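Inorganic pyrophosphatase (Helicobacter pylori, PDB 2BQY) probably catalyses the magnesium-dependent hydrolysis of inorganic pyrophosphate to two phosphate ions, working as a homohexamer. Local coordinates at residues A[52-57]-A[67-72]; A[73-78]-A[113-118]; A[136-141]-A[149-154]. All coordinates share one frame; numbering follows the deposited sequence.

Interaction 1: A[52-57]-A[67-72]; sequences ANYGFV and PVDALV. With POP (pyrophosphate 2-), chain B.
Tyr54 and Leu71 face each other as a non-hydrogen-bonded pair in the antiparallel ladder of strands 53-56 and 69-72, in the central sheet of the pyrophosphatase fold. The short strands run at 150° to each other. Paired backbone bonds join Asn53 with Val72 and Gly55 with Ala70. The last rung is Val57 N to Val68 O, 3.0 Å and nearly straight at 170°.

The Tyr54 side chain leans along the strand pair toward the pyrophosphate. CG stands anti to the backbone N (chi1 -170°), which sends the ring from CB in that direction. CD1 then lies 4.0 Å from Leu71 CG, and CE1 meets Leu71 CD1. CE2 and CZ come close to O5 of the bound pyrophosphate, CZ at 3.1 Å. At the tip, OH is 2.7 Å from the same O5. This fits the predicted role of Tyr54 in substrate binding. Lys103 NZ is hydrogen-bonded to the same OH and also to the pyrophosphate. Asp69, a predicted ligand of two magnesium ions, rises from the same face of the sheet as Tyr54, close to Asp101, another predicted magnesium ligand.

On the opposite face, Asn53 OD1 accepts from Phe78 N and Lys23 N. At the last rung the side chains of Val57 and Val68 lie side by side, pointing the same way. At the same end, on the face of Tyr54 and Asp69, Phe56 CD1 lies 3.5 Å from Pro67 CG.

Interaction 2: A[73-78]-A[113-118]; sequences LSDVAF and DPTHSY
A type I beta turn, Pro114 to Ser117, in the loop between strand 99-108 and helix 127-139, brings His116 and Thr115 up to Ser74 and Asp75 in the loop that follows strand 69-72. The polar link between the two loops is a His-carboxylate hydrogen bond. His116 NE2 donates to Asp75 OD1 over 3.2 Å, with an N-H...O angle of 148°. The donor comes from above the carboxylate plane, and carboxylate and ring stand almost perpendicular, 86° apart. Asp75 CG lies anti to its carbonyl carbon (chi1 -66°), and this swings the acid across to the turn. The other ring nitrogen, ND1, donates to Tyr118 OH at 3.0 Å, in the ring plane. The imidazole is therefore held through both its nitrogens, and both N-H groups donate. Protonation of the ring is plausible beside the acid.

Asp113 forms an Asx turn just ahead. Its OD1 accepts from Thr115 N and, at 2.6 Å, from Thr115 OG1. The hydroxyl arrives on the syn side, while the amide comes from above the carboxylate plane. With OG1 so engaged, Thr115 CG2 sits over the centre of the His116 ring and 3.5 Å from Asp75 OD2. A water bridges Asp75 OD2 and Thr115 OG1, donating to both. A second water makes weak bonds to Leu73 O and Asp113 OD2. The contact lies beside two subunit interfaces of the hexamer. Asp113 packs on Val43 of a second subunit, and Thr115 on His128 of a third. In the first loop, Ser74 OG donates to Val76 O on a lone pair, 2.8 Å away.

Interaction 3: A[136-141]-A[149-154]; sequences FFETYK and VKVKGF. With POP (pyrophosphate 2-), chain B.
The C-terminal end of helix 127-139 meets the start of strand 149-155, with the CA atoms of Glu138 and Val149 5.4 Å apart. The strand belongs to the central sheet of the pyrophosphatase fold, where it pairs with strand 82-96. Further along, Lys152 and Gly153 form a classic beta bulge opposite Asn93.

Glu138 makes the polar link. Its CG is anti to the backbone N (chi1 -178°), and a bend at chi2 (73°) folds the carboxylate over the strand. OE1 accepts from Val151 N at 2.9 Å, on its syn side but tilted out of the carboxylate plane. The bond bends to 148°. The same oxygen lies 3.4 Å from Val151 CB. OE2 is 3.0 Å from Val149 O; two acceptors so close would probably raise the carboxylate's proton affinity somewhat.

Val149 fits between the helix end and the residues after it. Its CB packs on Phe137 O, and its CG2 lies 3.9 Å from Tyr140 CE1. Val151 CG2 touches Phe137 CB. The Lys141 side chain runs with CG over one face of the Tyr140 ring near its rim, then crosses Val149 at about a right angle. There Lys141 CE presses on Val149 CG2 at 3.4 Å, a tight contact. Glu97 makes a salt bridge with Lys141 NZ. Tyr140 is a predicted substrate-binding residue. Beside it, Lys141 NZ donates to the bound pyrophosphate at O3, 2.8 Å away.

In the fold
The three contacts follow one another along the chain, each closing before the next opens. Interactions 1 and 3 both reach the central mixed sheet, and their centres lie about 15 Å apart. Leu71 of strand 69-72 packs on Phe137 of helix 127-139 between them. Both touch the bound pyrophosphate, so they bring residues distant in sequence to it, consistent with a shared active site. Interaction 2 is also about 15 Å from interaction 1, centre to centre, but faces neighbouring subunits. The Asn53 amide connects the two by reaching the backbone of the loop 73-78. Interactions 2 and 3 do not touch; their centres are about 23 Å apart.

Interaction 1: A[52-57]-A[67-72]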
# COMPACT_ATOMS: atom_id res chain seq x y z
N ALA A 52 3.19 15.84 5.00
CA ALA A 52 1.80 16.25 4.91
C ALA A 52 1.38 16.48 3.46
O ALA A 52 2.20 16.41 2.56
CB ALA A 52 1.58 17.53 5.72
N ASN A 53 0.10 16.73 3.26
CA ASN A 53 -0.42 17.01 1.92
C ASN A 53 0.05 18.40 1.50
O ASN A 53 -0.05 19.37 2.25
CB ASN A 53 -1.95 16.94 1.93
CG ASN A 53 -2.46 15.55 2.21
OD1 ASN A 53 -2.25 14.63 1.43
ND2 ASN A 53 -3.14 15.38 3.33
N TYR A 54 0.60 18.50 0.30
CA TYR A 54 1.12 19.76 -0.20
C TYR A 54 0.29 20.29 -1.37
O TYR A 54 -0.06 19.55 -2.29
CB TYR A 54 2.57 19.58 -0.66
CG TYR A 54 3.27 20.90 -0.97
CD1 TYR A 54 3.90 21.62 0.04
CD2 TYR A 54 3.27 21.44 -2.26
CE1 TYR A 54 4.52 22.83 -0.24
CE2 TYR A 54 3.88 22.65 -2.54
CZ TYR A 54 4.50 23.33 -1.53
OH TYR A 54 5.12 24.52 -1.78
N GLY A 55 -0.01 21.58 -1.34
CA GLY A 55 -0.79 22.19 -2.39
C GLY A 55 -0.63 23.70 -2.43
O GLY A 55 0.30 24.26 -1.89
N PHE A 56 -1.56 24.37 -3.09
CA PHE A 56 -1.50 25.82 -3.21
C PHE A 56 -2.90 26.43 -3.18
O PHE A 56 -3.87 25.77 -3.52
CB PHE A 56 -0.80 26.22 -4.53
CG PHE A 56 -1.61 25.93 -5.76
CD1 PHE A 56 -2.58 26.83 -6.21
CD2 PHE A 56 -1.42 24.76 -6.48
CE1 PHE A 56 -3.34 26.58 -7.35
CE2 PHE A 56 -2.18 24.49 -7.63
CZ PHE A 56 -3.14 25.41 -8.07
N VAL A 57 -2.98 27.69 -2.77
CA VAL A 57 -4.24 28.41 -2.72
C VAL A 57 -4.40 29.14 -4.05
O VAL A 57 -3.57 29.96 -4.41
CB VAL A 57 -4.27 29.43 -1.56
CG1 VAL A 57 -5.62 30.15 -1.56
CG2 VAL A 57 -4.04 28.72 -0.23
N PRO A 67 1.13 31.02 -7.04
CA PRO A 67 0.16 31.09 -5.95
C PRO A 67 0.77 30.61 -4.63
O PRO A 67 1.53 29.64 -4.61
CB PRO A 67 -0.99 30.19 -6.43
CG PRO A 67 -0.30 29.22 -7.34
CD PRO A 67 0.66 30.12 -8.11
N VAL A 68 0.45 31.31 -3.54
CA VAL A 68 0.98 30.95 -2.22
C VAL A 68 0.79 29.46 -1.92
O VAL A 68 -0.29 28.89 -2.14
CB VAL A 68 0.29 31.78 -1.11
CG1 VAL A 68 -1.18 31.47 -1.06
CG2 VAL A 68 0.94 31.49 0.23
N ASP A 69 1.84 28.82 -1.41
CA ASP A 69 1.81 27.41 -1.08
C ASP A 69 1.22 27.18 0.31
O ASP A 69 1.24 28.06 1.18
CB ASP A 69 3.22 26.83 -1.13
CG ASP A 69 3.81 26.84 -2.52
OD1 ASP A 69 3.20 26.20 -3.41
OD2 ASP A 69 4.87 27.48 -2.70
N ALA A 70 0.70 25.98 0.52
CA ALA A 70 0.12 25.62 1.80
C ALA A 70 0.16 24.11 2.06
O ALA A 70 -0.09 23.30 1.16
CB ALA A 70 -1.31 26.09 1.87
N LEU A 71 0.52 23.75 3.29
CA LEU A 71 0.56 22.35 3.67
C LEU A 71 -0.72 22.01 4.43
O LEU A 71 -1.09 22.70 5.37
CB LEU A 71 1.77 22.07 4.57
CG LEU A 71 3.16 22.10 3.94
CD1 LEU A 71 3.60 23.53 3.64
CD2 LEU A 71 4.14 21.47 4.91
N VAL A 72 -1.40 20.95 3.99
CA VAL A 72 -2.63 20.51 4.63
C VAL A 72 -2.37 19.28 5.50
O VAL A 72 -2.20 18.18 5.01
CB VAL A 72 -3.73 20.20 3.59
CG1 VAL A 72 -5.02 19.80 4.29
CG2 VAL A 72 -3.95 21.40 2.70
P1 POP B . 10.83 24.43 -4.72
O1 POP B . 11.61 23.28 -5.41
O2 POP B . 10.43 25.64 -5.69
O3 POP B . 11.59 24.95 -3.46
O POP B . 9.41 23.70 -4.23
P2 POP B . 8.22 24.56 -3.42
O4 POP B . 7.76 25.71 -4.34
O5 POP B . 7.14 23.52 -3.18
O6 POP B . 8.86 25.10 -2.11

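Interaction 2: A[73-78]-A[113-118]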
# COMPACT_ATOMS: atom_id res chain seq x y z
N LEU A 73 -2.32 19.49 6.80
CA LEU A 73 -2.06 18.41 7.74
C LEU A 73 -3.30 17.60 8.08
O LEU A 73 -4.39 18.14 8.26
CB LEU A 73 -1.46 18.99 9.03
CG LEU A 73 0.00 19.47 8.98
CD1 LEU A 73 0.17 20.57 7.95
CD2 LEU A 73 0.41 19.96 10.35
N SER A 74 -3.12 16.28 8.16
CA SER A 74 -4.19 15.35 8.49
C SER A 74 -3.61 13.95 8.56
O SER A 74 -2.46 13.76 8.17
CB SER A 74 -5.31 15.38 7.44
OG SER A 74 -4.88 14.85 6.21
N ASP A 75 -4.39 13.00 9.05
CA ASP A 75 -3.91 11.62 9.16
C ASP A 75 -3.91 10.90 7.82
O ASP A 75 -3.14 9.95 7.62
CB ASP A 75 -4.74 10.82 10.18
CG ASP A 75 -4.58 11.33 11.60
OD1 ASP A 75 -3.67 12.15 11.85
OD2 ASP A 75 -5.35 10.88 12.48
N VAL A 76 -4.77 11.35 6.91
CA VAL A 76 -4.88 10.72 5.60
C VAL A 76 -4.22 11.53 4.50
O VAL A 76 -3.99 12.72 4.64
CB VAL A 76 -6.38 10.49 5.22
CG1 VAL A 76 -7.06 9.60 6.27
CG2 VAL A 76 -7.11 11.83 5.07
N ALA A 77 -3.90 10.85 3.41
CA ALA A 77 -3.27 11.48 2.26
C ALA A 77 -4.31 11.74 1.17
O ALA A 77 -4.98 10.83 0.70
CB ALA A 77 -2.15 10.58 1.72
N PHE A 78 -4.42 12.99 0.76
CA PHE A 78 -5.37 13.37 -0.27
C PHE A 78 -4.75 13.18 -1.64
O PHE A 78 -3.56 13.40 -1.83
CB PHE A 78 -5.80 14.84 -0.07
CG PHE A 78 -6.48 15.11 1.24
CD1 PHE A 78 -7.63 14.42 1.61
CD2 PHE A 78 -5.96 16.04 2.14
CE1 PHE A 78 -8.24 14.66 2.83
CE2 PHE A 78 -6.58 16.27 3.36
CZ PHE A 78 -7.71 15.57 3.70
N ASP A 113 -13.07 16.85 7.95
CA ASP A 113 -12.31 15.96 8.82
C ASP A 113 -11.97 16.68 10.12
O ASP A 113 -11.12 17.56 10.15
CB ASP A 113 -11.04 15.51 8.09
CG ASP A 113 -10.15 14.63 8.94
OD1 ASP A 113 -10.65 14.07 9.95
OD2 ASP A 113 -8.95 14.49 8.58
N PRO A 114 -12.62 16.28 11.22
CA PRO A 114 -12.41 16.88 12.54
C PRO A 114 -11.41 16.21 13.48
O PRO A 114 -11.47 16.41 14.68
CB PRO A 114 -13.82 16.87 13.12
CG PRO A 114 -14.32 15.53 12.66
CD PRO A 114 -13.85 15.46 11.21
N THR A 115 -10.48 15.43 12.94
CA THR A 115 -9.51 14.74 13.78
C THR A 115 -8.68 15.71 14.61
O THR A 115 -8.36 15.44 15.77
CB THR A 115 -8.55 13.89 12.96
OG1 THR A 115 -9.29 13.16 11.97
CG2 THR A 115 -7.82 12.90 13.87
N HIS A 116 -8.33 16.85 14.02
CA HIS A 116 -7.52 17.85 14.71
C HIS A 116 -8.27 19.16 14.93
O HIS A 116 -7.68 20.24 14.87
CB HIS A 116 -6.23 18.12 13.93
CG HIS A 116 -5.39 16.89 13.71
ND1 HIS A 116 -4.76 16.23 14.74
CD2 HIS A 116 -5.11 16.19 12.59
CE1 HIS A 116 -4.12 15.18 14.26
NE2 HIS A 116 -4.32 15.13 12.96
N SER A 117 -9.57 19.08 15.17
CA SER A 117 -10.39 20.27 15.40
C SER A 117 -9.89 21.02 16.64
O SER A 117 -10.13 22.23 16.78
CB SER A 117 -11.85 19.87 15.59
OG SER A 117 -11.98 19.06 16.75
N TYR A 118 -9.20 20.31 17.53
CA TYR A 118 -8.68 20.91 18.76
C TYR A 118 -7.51 21.85 18.47
O TYR A 118 -7.17 22.69 19.32
CB TYR A 118 -8.24 19.80 19.72
CG TYR A 118 -7.13 18.92 19.19
CD1 TYR A 118 -5.80 19.25 19.42
CD2 TYR A 118 -7.41 17.77 18.44
CE1 TYR A 118 -4.77 18.46 18.92
CE2 TYR A 118 -6.39 16.98 17.94
CZ TYR A 118 -5.07 17.32 18.18
OH TYR A 118 -4.05 16.55 17.67
O HOH W 1 -6.71 16.51 9.97
O HOH W 2 -8.21 10.17 12.26

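Interaction 3: A[136-141]-A[149-154]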
# COMPACT_ATOMS: atom_id res chain seq x y z
N PHE A 136 12.23 18.14 7.33
CA PHE A 136 12.01 17.68 5.97
C PHE A 136 12.45 18.75 4.97
O PHE A 136 13.22 18.47 4.04
CB PHE A 136 10.52 17.36 5.76
CG PHE A 136 10.16 17.04 4.34
CD1 PHE A 136 10.42 15.79 3.81
CD2 PHE A 136 9.58 18.01 3.52
CE1 PHE A 136 10.11 15.50 2.45
CE2 PHE A 136 9.27 17.74 2.16
CZ PHE A 136 9.54 16.48 1.63
N PHE A 137 11.95 19.96 5.16
CA PHE A 137 12.26 21.07 4.27
C PHE A 137 13.72 21.50 4.34
O PHE A 137 14.33 21.92 3.35
CB PHE A 137 11.35 22.26 4.59
CG PHE A 137 9.96 22.11 4.06
CD1 PHE A 137 9.70 22.21 2.69
CD2 PHE A 137 8.90 21.88 4.93
CE1 PHE A 137 8.40 22.06 2.19
CE2 PHE A 137 7.61 21.72 4.45
CZ PHE A 137 7.35 21.82 3.07
N GLU A 138 14.29 21.36 5.53
CA GLU A 138 15.68 21.73 5.75
C GLU A 138 16.65 20.75 5.10
O GLU A 138 17.85 21.03 5.00
CB GLU A 138 15.95 21.79 7.25
CG GLU A 138 17.36 22.21 7.65
CD GLU A 138 17.66 23.71 7.41
OE1 GLU A 138 16.81 24.56 7.83
OE2 GLU A 138 18.73 24.03 6.82
N THR A 139 16.15 19.61 4.64
CA THR A 139 17.03 18.60 4.04
C THR A 139 16.58 17.94 2.74
O THR A 139 17.38 17.34 2.03
CB THR A 139 17.31 17.46 5.06
OG1 THR A 139 16.08 16.83 5.40
CG2 THR A 139 17.96 18.01 6.32
N TYR A 140 15.30 18.06 2.41
CA TYR A 140 14.77 17.41 1.21
C TYR A 140 15.39 17.90 -0.11
O TYR A 140 15.10 17.34 -1.18
CB TYR A 140 13.23 17.52 1.15
CG TYR A 140 12.68 18.81 0.58
CD1 TYR A 140 13.11 20.05 1.04
CD2 TYR A 140 11.70 18.77 -0.41
CE1 TYR A 140 12.58 21.24 0.52
CE2 TYR A 140 11.16 19.94 -0.94
CZ TYR A 140 11.60 21.18 -0.47
OH TYR A 140 11.05 22.34 -0.99
N LYS A 141 16.24 18.92 -0.03
CA LYS A 141 16.89 19.43 -1.24
C LYS A 141 18.41 19.39 -1.14
O LYS A 141 19.10 19.99 -1.93
CB LYS A 141 16.43 20.86 -1.56
CG LYS A 141 15.09 20.92 -2.30
CD LYS A 141 14.93 22.20 -3.10
CE LYS A 141 14.39 23.34 -2.28
NZ LYS A 141 14.38 24.65 -3.04
N VAL A 149 17.85 24.99 1.30
CA VAL A 149 16.80 25.57 2.13
C VAL A 149 17.36 25.86 3.52
O VAL A 149 18.14 25.07 4.05
CB VAL A 149 15.59 24.60 2.26
CG1 VAL A 149 14.55 25.19 3.20
CG2 VAL A 149 14.99 24.34 0.90
N LYS A 150 16.94 26.98 4.09
CA LYS A 150 17.34 27.37 5.43
C LYS A 150 16.11 27.85 6.20
O LYS A 150 15.75 29.02 6.13
CB LYS A 150 18.41 28.45 5.37
CG LYS A 150 19.81 27.86 5.13
CD LYS A 150 20.78 28.85 4.49
CE LYS A 150 21.05 30.06 5.37
NZ LYS A 150 22.10 30.94 4.74
N VAL A 151 15.48 26.91 6.89
CA VAL A 151 14.27 27.17 7.67
C VAL A 151 14.47 28.13 8.83
O VAL A 151 15.39 27.97 9.63
CB VAL A 151 13.70 25.85 8.23
CG1 VAL A 151 12.42 26.12 9.04
CG2 VAL A 151 13.44 24.88 7.08
N LYS A 152 13.61 29.14 8.91
CA LYS A 152 13.67 30.14 9.97
C LYS A 152 12.83 29.64 11.12
O LYS A 152 13.33 29.50 12.23
CB LYS A 152 13.12 31.50 9.48
CG LYS A 152 13.71 31.98 8.16
CD LYS A 152 15.21 32.18 8.25
CE LYS A 152 15.79 32.63 6.91
NZ LYS A 152 17.26 32.78 6.95
N GLY A 153 11.56 29.35 10.85
CA GLY A 153 10.67 28.87 11.90
C GLY A 153 9.19 29.03 11.56
O GLY A 153 8.82 29.38 10.44
N PHE A 154 8.35 28.77 12.56
CA PHE A 154 6.90 28.87 12.39
C PHE A 154 6.38 30.16 13.01
O PHE A 154 7.03 30.76 13.87
CB PHE A 154 6.21 27.69 13.08
CG PHE A 154 6.36 26.39 12.35
CD1 PHE A 154 5.55 26.09 11.27
CD2 PHE A 154 7.30 25.44 12.76
CE1 PHE A 154 5.67 24.88 10.59
CE2 PHE A 154 7.44 24.23 12.08
CZ PHE A 154 6.62 23.95 11.00
P1 POP B . 10.83 24.43 -4.72
O1 POP B . 11.61 23.28 -5.41
O2 POP B . 10.43 25.64 -5.69
O3 POP B . 11.59 24.95 -3.46
O POP B . 9.41 23.70 -4.23
P2 POP B . 8.22 24.56 -3.42
O4 POP B . 7.76 25.71 -4.34
O5 POP B . 7.14 23.52 -3.18
O6 POP B . 8.86 25.10 -2.11